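Local coordinates for terminal oxygenase component of carbazole 1,9a-dioxygenase (Nocardioides aromaticivorans, PDB 3GCF), which probably dihydroxylates carbazole at its 1 and 9a positions, passing electrons from a Rieske [2Fe-2S] cluster to a mononuclear iron(II), at residues N33-A38 against P131-Q136; V50-T53 against K58-L61; I71-A76 against P81-P86; W101-D104 against R109-D112; V291-S294 against H298-F301. One frame throughout, in Å; residues are numbered along the deposited sequence.

Interaction 1 of 5, residues N33-A38 against P131-Q136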
loop_
_atom_site.group_PDB
_atom_site.type_symbol
_atom_site.label_atom_id
_atom_site.label_comp_id
_atom_site.label_asym_id
_atom_site.label_seq_id
_atom_site.Cartn_x
_atom_site.Cartn_y
_atom_site.Cartn_z
ATOM N N ASN A 33 -19.544 24.235 2.353
ATOM C CA ASN A 33 -20.333 25.454 2.449
ATOM C C ASN A 33 -20.475 25.721 3.947
ATOM O O ASN A 33 -21.516 26.150 4.437
ATOM C CB ASN A 33 -21.697 25.307 1.772
ATOM C CG ASN A 33 -21.608 25.465 0.257
ATOM O OD1 ASN A 33 -20.799 26.249 -0.249
ATOM N ND2 ASN A 33 -22.441 24.731 -0.469
ATOM N N HIS A 34 -19.386 25.437 4.660
ATOM C CA HIS A 34 -19.275 25.626 6.101
ATOM C C HIS A 34 -17.833 26.020 6.397
ATOM O O HIS A 34 -16.926 25.729 5.614
ATOM C CB HIS A 34 -19.555 24.318 6.858
ATOM C CG HIS A 34 -21.004 23.958 6.960
ATOM N ND1 HIS A 34 -21.868 24.584 7.833
ATOM C CD2 HIS A 34 -21.738 23.022 6.311
ATOM C CE1 HIS A 34 -23.071 24.048 7.719
ATOM N NE2 HIS A 34 -23.019 23.098 6.802
ATOM N N TRP A 35 -17.626 26.684 7.526
ATOM C CA TRP A 35 -16.286 27.045 7.948
ATOM C C TRP A 35 -15.722 25.806 8.647
ATOM O O TRP A 35 -16.463 25.073 9.312
ATOM C CB TRP A 35 -16.315 28.199 8.948
ATOM C CG TRP A 35 -16.654 29.534 8.371
ATOM C CD1 TRP A 35 -17.886 30.123 8.324
ATOM C CD2 TRP A 35 -15.740 30.466 7.785
ATOM N NE1 TRP A 35 -17.793 31.370 7.751
ATOM C CE2 TRP A 35 -16.487 31.605 7.408
ATOM C CE3 TRP A 35 -14.357 30.450 7.541
ATOM C CZ2 TRP A 35 -15.898 32.723 6.800
ATOM C CZ3 TRP A 35 -13.770 31.563 6.935
ATOM C CH2 TRP A 35 -14.544 32.683 6.573
ATOM N N HIS A 36 -14.423 25.575 8.488
ATOM C CA HIS A 36 -13.742 24.444 9.120
ATOM C C HIS A 36 -12.357 24.912 9.555
ATOM O O HIS A 36 -11.719 25.692 8.856
ATOM C CB HIS A 36 -13.568 23.284 8.129
ATOM C CG HIS A 36 -14.836 22.562 7.798
ATOM N ND1 HIS A 36 -15.441 21.682 8.669
ATOM C CD2 HIS A 36 -15.606 22.578 6.682
ATOM C CE1 HIS A 36 -16.529 21.185 8.104
ATOM N NE2 HIS A 36 -16.652 21.713 6.898
ATOM N N PRO A 37 -11.879 24.456 10.723
ATOM C CA PRO A 37 -10.547 24.881 11.163
ATOM C C PRO A 37 -9.479 24.215 10.296
ATOM O O PRO A 37 -9.641 23.071 9.871
ATOM C CB PRO A 37 -10.494 24.407 12.615
ATOM C CG PRO A 37 -11.383 23.190 12.605
ATOM C CD PRO A 37 -12.546 23.650 11.759
ATOM N N ALA A 38 -8.391 24.932 10.036
ATOM C CA ALA A 38 -7.305 24.404 9.218
ATOM C C ALA A 38 -6.024 24.269 10.029
ATOM O O ALA A 38 -5.248 23.335 9.844
ATOM C CB ALA A 38 -7.055 25.327 8.022
ATOM N N PRO A 131 -11.893 31.950 1.583
ATOM C CA PRO A 131 -12.106 32.986 2.595
ATOM C C PRO A 131 -11.477 32.438 3.877
ATOM O O PRO A 131 -11.601 31.248 4.171
ATOM C CB PRO A 131 -13.628 33.068 2.698
ATOM C CG PRO A 131 -14.106 32.571 1.353
ATOM C CD PRO A 131 -13.173 31.419 1.084
ATOM N N VAL A 132 -10.795 33.295 4.624
ATOM C CA VAL A 132 -10.153 32.885 5.863
ATOM C C VAL A 132 -10.584 33.788 7.014
ATOM O O VAL A 132 -10.803 34.978 6.828
ATOM C CB VAL A 132 -8.610 32.982 5.748
ATOM C CG1 VAL A 132 -7.961 32.766 7.114
ATOM C CG2 VAL A 132 -8.097 31.962 4.749
ATOM N N GLN A 133 -10.734 33.215 8.199
ATOM C CA GLN A 133 -11.060 34.020 9.365
ATOM C C GLN A 133 -10.403 33.397 10.578
ATOM O O GLN A 133 -10.592 32.216 10.868
ATOM C CB GLN A 133 -12.567 34.136 9.601
ATOM C CG GLN A 133 -12.892 35.254 10.595
ATOM C CD GLN A 133 -14.377 35.502 10.771
ATOM O OE1 GLN A 133 -15.140 35.498 9.802
ATOM N NE2 GLN A 133 -14.793 35.743 12.012
ATOM N N VAL A 134 -9.605 34.195 11.269
ATOM C CA VAL A 134 -8.918 33.731 12.457
ATOM C C VAL A 134 -9.727 34.148 13.680
ATOM O O VAL A 134 -10.089 35.313 13.828
ATOM C CB VAL A 134 -7.499 34.328 12.527
ATOM C CG1 VAL A 134 -6.802 33.886 13.801
ATOM C CG2 VAL A 134 -6.694 33.876 11.315
ATOM N N ALA A 135 -10.029 33.188 14.544
ATOM C CA ALA A 135 -10.794 33.480 15.746
ATOM C C ALA A 135 -10.345 32.577 16.882
ATOM O O ALA A 135 -10.211 31.365 16.708
ATOM C CB ALA A 135 -12.286 33.300 15.485
ATOM N N GLN A 136 -10.106 33.183 18.041
ATOM C CA GLN A 136 -9.676 32.458 19.223
ATOM C C GLN A 136 -8.421 31.645 18.936
ATOM O O GLN A 136 -8.290 30.509 19.393
ATOM C CB GLN A 136 -10.804 31.541 19.709
ATOM C CG GLN A 136 -12.112 32.276 19.959
ATOM C CD GLN A 136 -12.049 33.205 21.163
ATOM O OE1 GLN A 136 -11.091 33.954 21.337
ATOM N NE2 GLN A 136 -13.084 33.165 21.991
#
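Trp35 makes this contact almost alone, laying the far end of its indole against the backbone of Pro131 to Gln133 and the side chains of Pro131 and Gln133. Its CZ3 lies 3.5 Å from Pro131 O and 3.7 Å from Gln133 N, both set obliquely to the ring. The CA of Val132 sits at the ring edge, in plane. Next come the side chains. Trp35 CH2 is 4.0 Å from Pro131 CB, and Gln133 CB is 3.9 Å from Trp35 CZ3. Gln133 crosses the indole at about a right angle, with its amide plane turned 72° from the ring. Its CG is anti to the backbone N (chi1 -166°) and the chain runs on extended, which carries OE1 past the CZ2 side of the indole. Further out, Trp35 NE1 donates to His149 O, and this bond helps fix the ring's rotation. Phe142 and His149 also meet the indole edge to face. The two backbones do not pair directly. Strand 138-143 runs between them and bonds to both, and Asn33 and His34 face its Ile143 as a G1 beta bulge. A long side chain thus bridges next-but-one strands on one face of the antiparallel sheet of the Rieske domain.

Interaction 2 of 5, residues V50-T53 against K58-L61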
loop_
_atom_site.group_PDB
_atom_site.type_symbol
_atom_site.label_atom_id
_atom_site.label_comp_id
_atom_site.label_asym_id
_atom_site.label_seq_id
_atom_site.Cartn_x
_atom_site.Cartn_y
_atom_site.Cartn_z
ATOM N N VAL A 50 2.197 26.639 5.582
ATOM C CA VAL A 50 1.635 25.460 6.229
ATOM C C VAL A 50 0.671 24.838 5.240
ATOM O O VAL A 50 -0.273 25.488 4.787
ATOM C CB VAL A 50 0.871 25.797 7.521
ATOM C CG1 VAL A 50 0.209 24.534 8.063
ATOM C CG2 VAL A 50 1.828 26.377 8.560
ATOM N N ALA A 51 0.915 23.581 4.890
ATOM C CA ALA A 51 0.056 22.897 3.940
ATOM C C ALA A 51 -0.974 22.043 4.668
ATOM O O ALA A 51 -0.640 21.315 5.601
ATOM C CB ALA A 51 0.899 22.025 3.005
ATOM N N VAL A 52 -2.228 22.142 4.243
ATOM C CA VAL A 52 -3.291 21.359 4.849
ATOM C C VAL A 52 -4.178 20.763 3.762
ATOM O O VAL A 52 -4.192 21.236 2.624
ATOM C CB VAL A 52 -4.181 22.216 5.803
ATOM C CG1 VAL A 52 -3.326 22.868 6.880
ATOM C CG2 VAL A 52 -4.946 23.265 5.007
ATOM N N THR A 53 -4.902 19.709 4.116
ATOM C CA THR A 53 -5.817 19.060 3.193
ATOM C C THR A 53 -7.156 19.070 3.903
ATOM O O THR A 53 -7.286 18.538 5.007
ATOM C CB THR A 53 -5.391 17.605 2.891
ATOM O OG1 THR A 53 -4.093 17.607 2.290
ATOM C CG2 THR A 53 -6.369 16.947 1.924
ATOM N N LYS A 58 -6.379 20.251 -1.284
ATOM C CA LYS A 58 -5.064 20.599 -0.760
ATOM C C LYS A 58 -5.010 22.123 -0.721
ATOM O O LYS A 58 -5.207 22.793 -1.734
ATOM C CB LYS A 58 -3.958 20.034 -1.658
ATOM C CG LYS A 58 -3.848 18.512 -1.612
ATOM C CD LYS A 58 -2.773 17.989 -2.553
ATOM C CE LYS A 58 -1.364 18.400 -2.118
ATOM N NZ LYS A 58 -0.938 17.754 -0.836
ATOM N N VAL A 59 -4.768 22.665 0.463
ATOM C CA VAL A 59 -4.723 24.102 0.642
ATOM C C VAL A 59 -3.375 24.535 1.187
ATOM O O VAL A 59 -2.774 23.835 1.999
ATOM C CB VAL A 59 -5.822 24.561 1.632
ATOM C CG1 VAL A 59 -5.820 26.079 1.750
ATOM C CG2 VAL A 59 -7.185 24.044 1.172
ATOM N N LEU A 60 -2.907 25.693 0.740
ATOM C CA LEU A 60 -1.639 26.228 1.207
ATOM C C LEU A 60 -1.923 27.479 2.028
ATOM O O LEU A 60 -2.584 28.407 1.553
ATOM C CB LEU A 60 -0.739 26.589 0.022
ATOM C CG LEU A 60 0.641 27.151 0.372
ATOM C CD1 LEU A 60 1.497 26.048 0.977
ATOM C CD2 LEU A 60 1.310 27.712 -0.883
ATOM N N LEU A 61 -1.432 27.504 3.262
ATOM C CA LEU A 61 -1.635 28.661 4.122
ATOM C C LEU A 61 -0.333 29.418 4.319
ATOM O O LEU A 61 0.738 28.822 4.353
ATOM C CB LEU A 61 -2.148 28.229 5.501
ATOM C CG LEU A 61 -3.408 27.366 5.613
ATOM C CD1 LEU A 61 -3.608 26.979 7.071
ATOM C CD2 LEU A 61 -4.617 28.120 5.086
HETATM O O HOH W 1 -1.780 18.912 2.170
#
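Lys58 opens the second strand beside Thr53, in a non-hydrogen-bonded pair. Its CG lies 4.0 Å from Thr53 OG1. The lysine chain then bends at chi3 and chi4 (both 67°), which turns NZ back toward a water. That water is 2.7 Å from Thr53 OG1 and accepts a weak bond from Lys58 NZ. Val59 comes next and pairs with Val52 through two nearly straight backbone bonds, Val59 N to Val52 O at 2.7 Å and Val52 N to Val59 O at 2.9 Å. On the face they share, Val52 CG2 stands 3.7 Å from Val59 CB. Leu60 lies across from Ala51 on the other face, where its side chain packs on Phe82 and Ile71. Leu61 closes the walk with two backbone bonds to Val50. Its CD1 reaches diagonally to Val52 CG1, 4.1 Å away, and the two side chains cross at about a right angle. Leu61 also touches Ala38 of strand 34-40. The arrangement is a regular antiparallel beta hairpin, 49-54 with 57-64, at one edge of the six-stranded sheet in the Rieske domain, where 49-54 is the outermost strand within the chain.

Interaction 3 of 5, residues I71-A76 against P81-P86. With FES (Fe2/s2 (inorganic) cluster), chain Q.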
loop_
_atom_site.group_PDB
_atom_site.type_symbol
_atom_site.label_atom_id
_atom_site.label_comp_id
_atom_site.label_asym_id
_atom_site.label_seq_id
_atom_site.Cartn_x
_atom_site.Cartn_y
_atom_site.Cartn_z
ATOM N N ILE A 71 -4.739 29.588 -0.283
ATOM C CA ILE A 71 -4.807 29.425 -1.728
ATOM C C ILE A 71 -4.683 27.940 -2.071
ATOM O O ILE A 71 -4.106 27.168 -1.309
ATOM C CB ILE A 71 -3.677 30.239 -2.426
ATOM C CG1 ILE A 71 -3.824 30.148 -3.946
ATOM C CG2 ILE A 71 -2.302 29.722 -1.998
ATOM C CD1 ILE A 71 -3.101 31.267 -4.690
ATOM N N ALA A 72 -5.240 27.537 -3.206
ATOM C CA ALA A 72 -5.175 26.142 -3.613
ATOM C C ALA A 72 -3.711 25.720 -3.751
ATOM O O ALA A 72 -2.903 26.428 -4.364
ATOM C CB ALA A 72 -5.911 25.947 -4.931
ATOM N N ASP A 73 -3.378 24.572 -3.168
ATOM C CA ASP A 73 -2.015 24.054 -3.215
ATOM C C ASP A 73 -1.815 23.218 -4.481
ATOM O O ASP A 73 -1.514 22.024 -4.425
ATOM C CB ASP A 73 -1.742 23.215 -1.963
ATOM C CG ASP A 73 -0.290 22.810 -1.837
ATOM O OD1 ASP A 73 0.575 23.449 -2.472
ATOM O OD2 ASP A 73 -0.008 21.857 -1.084
ATOM N N GLY A 74 -1.994 23.875 -5.624
ATOM C CA GLY A 74 -1.853 23.228 -6.913
ATOM C C GLY A 74 -1.707 24.296 -7.980
ATOM O O GLY A 74 -2.562 25.171 -8.119
ATOM N N CYS A 75 -0.612 24.232 -8.729
ATOM C CA CYS A 75 -0.344 25.199 -9.782
ATOM C C CYS A 75 -1.282 24.968 -10.967
ATOM O O CYS A 75 -1.631 23.830 -11.286
ATOM C CB CYS A 75 1.116 25.067 -10.231
ATOM S SG CYS A 75 1.684 26.320 -11.398
ATOM N N ALA A 76 -1.684 26.050 -11.622
ATOM C CA ALA A 76 -2.575 25.950 -12.773
ATOM C C ALA A 76 -1.845 25.420 -14.010
ATOM O O ALA A 76 -2.475 24.890 -14.928
ATOM C CB ALA A 76 -3.182 27.319 -13.079
ATOM N N PRO A 81 1.947 20.791 -6.478
ATOM C CA PRO A 81 1.628 21.524 -5.249
ATOM C C PRO A 81 2.790 22.455 -4.910
ATOM O O PRO A 81 3.954 22.070 -5.036
ATOM C CB PRO A 81 1.449 20.413 -4.212
ATOM C CG PRO A 81 2.318 19.300 -4.735
ATOM C CD PRO A 81 2.063 19.343 -6.223
ATOM N N PHE A 82 2.476 23.681 -4.502
ATOM C CA PHE A 82 3.511 24.647 -4.154
ATOM C C PHE A 82 4.251 24.158 -2.914
ATOM O O PHE A 82 5.444 24.433 -2.743
ATOM C CB PHE A 82 2.901 26.018 -3.837
ATOM C CG PHE A 82 2.006 26.557 -4.915
ATOM C CD1 PHE A 82 2.486 26.763 -6.203
ATOM C CD2 PHE A 82 0.682 26.876 -4.634
ATOM C CE1 PHE A 82 1.658 27.280 -7.201
ATOM C CE2 PHE A 82 -0.150 27.392 -5.623
ATOM C CZ PHE A 82 0.339 27.595 -6.909
ATOM N N SER A 83 3.528 23.442 -2.049
ATOM C CA SER A 83 4.099 22.942 -0.804
ATOM C C SER A 83 5.342 22.067 -0.974
ATOM O O SER A 83 6.093 21.879 -0.021
ATOM C CB SER A 83 3.029 22.216 0.028
ATOM O OG SER A 83 2.385 21.193 -0.707
ATOM N N LYS A 84 5.573 21.535 -2.172
ATOM C CA LYS A 84 6.776 20.734 -2.404
ATOM C C LYS A 84 7.993 21.619 -2.130
ATOM O O LYS A 84 9.014 21.148 -1.635
ATOM C CB LYS A 84 6.848 20.242 -3.858
ATOM C CG LYS A 84 5.811 19.191 -4.227
ATOM C CD LYS A 84 6.126 17.828 -3.613
ATOM C CE LYS A 84 5.078 16.793 -4.029
ATOM N NZ LYS A 84 5.499 15.390 -3.739
ATOM N N GLU A 85 7.870 22.902 -2.468
ATOM C CA GLU A 85 8.938 23.881 -2.275
ATOM C C GLU A 85 8.297 25.261 -2.432
ATOM O O GLU A 85 8.435 25.916 -3.466
ATOM C CB GLU A 85 10.038 23.676 -3.325
ATOM C CG GLU A 85 11.225 24.632 -3.199
ATOM C CD GLU A 85 12.318 24.357 -4.225
ATOM O OE1 GLU A 85 13.078 23.381 -4.060
ATOM O OE2 GLU A 85 12.415 25.118 -5.208
ATOM N N PRO A 86 7.577 25.716 -1.395
ATOM C CA PRO A 86 6.893 27.012 -1.406
ATOM C C PRO A 86 7.838 28.197 -1.533
ATOM O O PRO A 86 8.834 28.288 -0.819
ATOM C CB PRO A 86 6.116 26.997 -0.090
ATOM C CG PRO A 86 7.031 26.224 0.815
ATOM C CD PRO A 86 7.498 25.086 -0.061
HETATM FE FE1 FES Q . 3.885 25.645 -11.672
HETATM FE FE2 FES Q . 4.832 25.207 -14.165
HETATM S S1 FES Q . 4.869 27.111 -13.059
HETATM S S2 FES Q . 3.784 23.713 -12.747
#
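Both carboxylate oxygens of Asp73 are used on the start of the 3-10 turn 82-84. Asp73 OD2 takes the hydroxyl of Ser83, with OG only 2.5 Å away. Asp73 OD1 accepts from Ser83 N at 3.0 Å. Each oxygen offers its syn lone pair, so the serine is held by side chain and backbone together. Two torsions bring the carboxylate and the hydroxyl together: Asp73 CG is anti to its N (chi1 -172°), and Ser83 OG sits between its own N and carbonyl carbon (chi1 54°). Asp73 is also the centre of an inverse gamma turn, and its carbonyl O receives a CA-H contact from Pro81, 3.3 Å from CA. Phe82 fills the angle between the segments. Ala72 O lies at the edge of its ring, 3.2 Å from CE2, and Cys75 CB is 3.8 Å from CE1. Cys75 SG binds an iron of the cluster (FE1) at 2.3 Å, and Cys96 is the second cysteine ligand. Phe82 thus packs beside a first-shell residue. The contact lies at the end of strand 67-72 and in the loop that follows. Strand 57-64 flanks it through Leu60, strand 101-104 through Tyr103, and Ala343 of the second subunit packs on Pro81.

Interaction 4 of 5, residues W101-D104 against R109-D112. With FES (Fe2/s2 (inorganic) cluster), chain Q.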
loop_
_atom_site.group_PDB
_atom_site.type_symbol
_atom_site.label_atom_id
_atom_site.label_comp_id
_atom_site.label_asym_id
_atom_site.label_seq_id
_atom_site.Cartn_x
_atom_site.Cartn_y
_atom_site.Cartn_z
ATOM N N TRP A 101 5.483 30.456 -12.173
ATOM C CA TRP A 101 4.182 31.114 -12.274
ATOM C C TRP A 101 3.900 31.707 -10.892
ATOM O O TRP A 101 4.026 31.020 -9.877
ATOM C CB TRP A 101 3.097 30.114 -12.675
ATOM C CG TRP A 101 3.108 29.778 -14.144
ATOM C CD1 TRP A 101 4.198 29.741 -14.974
ATOM C CD2 TRP A 101 1.985 29.370 -14.939
ATOM N NE1 TRP A 101 3.823 29.332 -16.232
ATOM C CE2 TRP A 101 2.471 29.097 -16.239
ATOM C CE3 TRP A 101 0.616 29.205 -14.678
ATOM C CZ2 TRP A 101 1.635 28.667 -17.277
ATOM C CZ3 TRP A 101 -0.215 28.777 -15.710
ATOM C CH2 TRP A 101 0.301 28.513 -16.996
ATOM N N THR A 102 3.531 32.983 -10.860
ATOM C CA THR A 102 3.290 33.684 -9.604
ATOM C C THR A 102 1.851 34.160 -9.470
ATOM O O THR A 102 1.287 34.765 -10.385
ATOM C CB THR A 102 4.265 34.869 -9.491
ATOM O OG1 THR A 102 5.600 34.381 -9.665
ATOM C CG2 THR A 102 4.160 35.546 -8.131
ATOM N N TYR A 103 1.260 33.892 -8.312
ATOM C CA TYR A 103 -0.128 34.256 -8.072
ATOM C C TYR A 103 -0.352 35.275 -6.966
ATOM O O TYR A 103 0.388 35.324 -5.978
ATOM C CB TYR A 103 -0.943 33.006 -7.741
ATOM C CG TYR A 103 -0.800 31.879 -8.739
ATOM C CD1 TYR A 103 0.333 31.063 -8.739
ATOM C CD2 TYR A 103 -1.792 31.632 -9.686
ATOM C CE1 TYR A 103 0.472 30.026 -9.657
ATOM C CE2 TYR A 103 -1.660 30.595 -10.611
ATOM C CZ TYR A 103 -0.525 29.798 -10.587
ATOM O OH TYR A 103 -0.397 28.765 -11.481
ATOM N N ASP A 104 -1.399 36.074 -7.148
ATOM C CA ASP A 104 -1.809 37.095 -6.189
ATOM C C ASP A 104 -2.656 36.360 -5.151
ATOM O O ASP A 104 -3.669 35.751 -5.492
ATOM C CB ASP A 104 -2.660 38.153 -6.902
ATOM C CG ASP A 104 -3.106 39.272 -5.982
ATOM O OD1 ASP A 104 -3.673 38.985 -4.904
ATOM O OD2 ASP A 104 -2.899 40.449 -6.347
ATOM N N ARG A 109 -5.255 35.160 -8.966
ATOM C CA ARG A 109 -4.908 35.397 -10.365
ATOM C C ARG A 109 -3.410 35.297 -10.643
ATOM O O ARG A 109 -2.583 35.651 -9.803
ATOM C CB ARG A 109 -5.388 36.788 -10.794
ATOM C CG ARG A 109 -6.901 36.957 -10.886
ATOM C CD ARG A 109 -7.363 36.902 -12.341
ATOM N NE ARG A 109 -8.048 35.654 -12.659
ATOM C CZ ARG A 109 -8.324 35.246 -13.894
ATOM N NH1 ARG A 109 -7.967 35.985 -14.936
ATOM N NH2 ARG A 109 -8.961 34.102 -14.088
ATOM N N LEU A 110 -3.069 34.811 -11.833
ATOM C CA LEU A 110 -1.676 34.714 -12.254
ATOM C C LEU A 110 -1.247 36.148 -12.601
ATOM O O LEU A 110 -1.780 36.747 -13.532
ATOM C CB LEU A 110 -1.565 33.826 -13.494
ATOM C CG LEU A 110 -0.163 33.655 -14.078
ATOM C CD1 LEU A 110 0.699 32.885 -13.087
ATOM C CD2 LEU A 110 -0.237 32.919 -15.407
ATOM N N VAL A 111 -0.299 36.707 -11.856
ATOM C CA VAL A 111 0.129 38.075 -12.125
ATOM C C VAL A 111 1.511 38.156 -12.740
ATOM O O VAL A 111 1.967 39.233 -13.123
ATOM C CB VAL A 111 0.112 38.939 -10.844
ATOM C CG1 VAL A 111 -1.325 39.130 -10.362
ATOM C CG2 VAL A 111 0.955 38.280 -9.759
ATOM N N ASP A 112 2.186 37.019 -12.841
ATOM C CA ASP A 112 3.513 37.027 -13.420
ATOM C C ASP A 112 4.067 35.638 -13.677
ATOM O O ASP A 112 3.523 34.638 -13.210
ATOM C CB ASP A 112 4.481 37.787 -12.510
ATOM C CG ASP A 112 5.434 38.665 -13.292
ATOM O OD1 ASP A 112 5.939 38.195 -14.341
ATOM O OD2 ASP A 112 5.676 39.816 -12.860
HETATM FE FE1 FES Q . 3.885 25.645 -11.672
HETATM FE FE2 FES Q . 4.832 25.207 -14.165
HETATM S S1 FES Q . 4.869 27.111 -13.059
HETATM S S2 FES Q . 3.784 23.713 -12.747
#
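Leu110 pushes its two methyl groups at two aromatic rings of the opposite strand. Its CG is anti to the backbone N (chi1 179°), which points the fork back across strand 101-104. CD2 lies over the six-membered ring of Trp101, 4.2 Å from the centroid and 25° off the normal. CD1 stands over a face of Tyr103, also 4.2 Å from the centroid, and touches Trp101 CB at 3.7 Å. The opposite face of the Trp101 indole meets the cluster, with Trp101 CD1 3.3 Å from sulfide S1 of the cluster. Leucine and sulfide thus lie on opposite faces of the indole, over different ends of it. Tyr103 OH bonds to Ala76 N in the cluster loop. Further along, Val111 CG1 packs on Asp104 CB at 3.8 Å, while Asp104 OD1 turns to Asp106 N. The backbone is irregular. Thr102 N donates to Asp112 O, but Thr102 O accepts from Val111 N at 2.9 Å and only weakly from Asp112 N. Val111 and Asp112 both face Thr102: a classic beta bulge, set in a hairpin of the small three-stranded sheet that holds one side of the Rieske [2Fe-2S] site.

Interaction 5 of 5, residues V291-S294 against H298-F301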
loop_
_atom_site.group_PDB
_atom_site.type_symbol
_atom_site.label_atom_id
_atom_site.label_comp_id
_atom_site.label_asym_id
_atom_site.label_seq_id
_atom_site.Cartn_x
_atom_site.Cartn_y
_atom_site.Cartn_z
ATOM N N VAL A 291 -12.354 17.541 11.033
ATOM C CA VAL A 291 -12.343 17.952 9.638
ATOM C C VAL A 291 -11.859 16.857 8.703
ATOM O O VAL A 291 -10.752 16.346 8.845
ATOM C CB VAL A 291 -11.470 19.211 9.453
ATOM C CG1 VAL A 291 -11.689 19.809 8.061
ATOM C CG2 VAL A 291 -11.808 20.234 10.536
ATOM N N PRO A 292 -12.691 16.478 7.729
ATOM C CA PRO A 292 -12.300 15.429 6.786
ATOM C C PRO A 292 -11.029 15.810 6.022
ATOM O O PRO A 292 -10.860 16.959 5.618
ATOM C CB PRO A 292 -13.508 15.329 5.847
ATOM C CG PRO A 292 -14.643 15.884 6.656
ATOM C CD PRO A 292 -14.010 17.033 7.382
ATOM N N ILE A 293 -10.131 14.845 5.857
ATOM C CA ILE A 293 -8.907 15.058 5.100
ATOM C C ILE A 293 -9.195 14.360 3.778
ATOM O O ILE A 293 -9.094 14.954 2.706
ATOM C CB ILE A 293 -7.695 14.410 5.786
ATOM C CG1 ILE A 293 -7.326 15.213 7.038
ATOM C CG2 ILE A 293 -6.517 14.338 4.816
ATOM C CD1 ILE A 293 -6.270 14.564 7.907
ATOM N N SER A 294 -9.585 13.095 3.879
ATOM C CA SER A 294 -9.940 12.286 2.724
ATOM C C SER A 294 -11.172 11.486 3.136
ATOM O O SER A 294 -11.807 11.787 4.146
ATOM C CB SER A 294 -8.800 11.335 2.355
ATOM O OG SER A 294 -8.570 10.395 3.391
ATOM N N HIS A 298 -9.228 12.107 8.966
ATOM C CA HIS A 298 -9.699 13.408 9.418
ATOM C C HIS A 298 -8.696 14.060 10.345
ATOM O O HIS A 298 -7.812 13.395 10.890
ATOM C CB HIS A 298 -11.084 13.329 10.097
ATOM C CG HIS A 298 -11.097 12.621 11.416
ATOM N ND1 HIS A 298 -11.227 11.253 11.529
ATOM C CD2 HIS A 298 -11.070 13.100 12.684
ATOM C CE1 HIS A 298 -11.287 10.919 12.807
ATOM N NE2 HIS A 298 -11.194 12.021 13.529
ATOM N N GLU A 299 -8.822 15.374 10.495
ATOM C CA GLU A 299 -7.932 16.123 11.365
ATOM C C GLU A 299 -8.705 16.393 12.645
ATOM O O GLU A 299 -9.745 17.060 12.635
ATOM C CB GLU A 299 -7.515 17.443 10.717
ATOM C CG GLU A 299 -6.424 18.177 11.487
ATOM C CD GLU A 299 -5.051 17.523 11.350
ATOM O OE1 GLU A 299 -4.945 16.464 10.696
ATOM O OE2 GLU A 299 -4.072 18.075 11.897
ATOM N N TYR A 300 -8.187 15.858 13.741
ATOM C CA TYR A 300 -8.807 15.987 15.049
ATOM C C TYR A 300 -8.242 17.192 15.798
ATOM O O TYR A 300 -7.062 17.221 16.129
ATOM C CB TYR A 300 -8.557 14.680 15.810
ATOM C CG TYR A 300 -8.968 14.621 17.267
ATOM C CD1 TYR A 300 -10.162 15.191 17.715
ATOM C CD2 TYR A 300 -8.182 13.925 18.190
ATOM C CE1 TYR A 300 -10.561 15.064 19.054
ATOM C CE2 TYR A 300 -8.567 13.790 19.519
ATOM C CZ TYR A 300 -9.754 14.358 19.948
ATOM O OH TYR A 300 -10.119 14.212 21.268
ATOM N N PHE A 301 -9.088 18.194 16.033
ATOM C CA PHE A 301 -8.685 19.394 16.769
ATOM C C PHE A 301 -9.248 19.299 18.183
ATOM O O PHE A 301 -10.402 18.925 18.373
ATOM C CB PHE A 301 -9.261 20.679 16.144
ATOM C CG PHE A 301 -8.629 21.089 14.835
ATOM C CD1 PHE A 301 -8.871 20.373 13.666
ATOM C CD2 PHE A 301 -7.834 22.234 14.767
ATOM C CE1 PHE A 301 -8.336 20.792 12.443
ATOM C CE2 PHE A 301 -7.288 22.668 13.547
ATOM C CZ PHE A 301 -7.542 21.944 12.379
#
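Ile293 leans its CD1 over the backbone of the opposite strand, 3.5 Å from His298 C. The same methyl lies 3.6 Å from Glu299 OE1, whose chain is bent at chi2 (73°) and so curls up beside the isoleucine. That carboxylate has polar partners further on: OE2 forms a salt bridge with Arg170 and OE1 a hydrogen bond with Thr172. Along the same face, Val291 CG2 approaches Phe301 CE1 at 4.0 Å, oblique to the ring. The two segments belong to the beta hairpin of strands 285-292 and 298-307, in the large antiparallel sheet of the catalytic domain, which has a Bet v 1-like fold. Val291 and Glu299 form its hydrogen-bonded pair: Glu299 N to Val291 O is short at 2.7 Å, while Val291 N to Glu299 O is longer and more bent at 3.1 Å and 135°. His298 takes another course. Its CB stays 3.3 Å from Val291 O, but CG sits between N and the carbonyl carbon (chi1 69°), and the imidazole leads away to Ser175 O, which accepts from ND1, and to Trp177.

How the interactions relate
Interaction 5 is the buried one and belongs to the catalytic domain; the other four are partly buried and lie in the Rieske part. Interactions 1, 2 and 3 share the six-stranded sheet. Interactions 2 and 3 meet along neighbouring strands 57-64 and 67-72, through Leu60 N to Ile71 O at 2.8 Å. Interactions 3 and 4 both reach the cluster and the second subunit, and Tyr103 OH joins them. Interaction 5 packs against interaction 1 through Pro37 and against interaction 2 through Thr53, so these pairs link the domains. The chemistry differs accordingly: a regular backbone ladder in 2, a bulged one with leucine-aromatic packing in 4, a single hydrogen-bonded pair in 5, indole packing in 1, and carboxylate bonds plus metal ligation in 3.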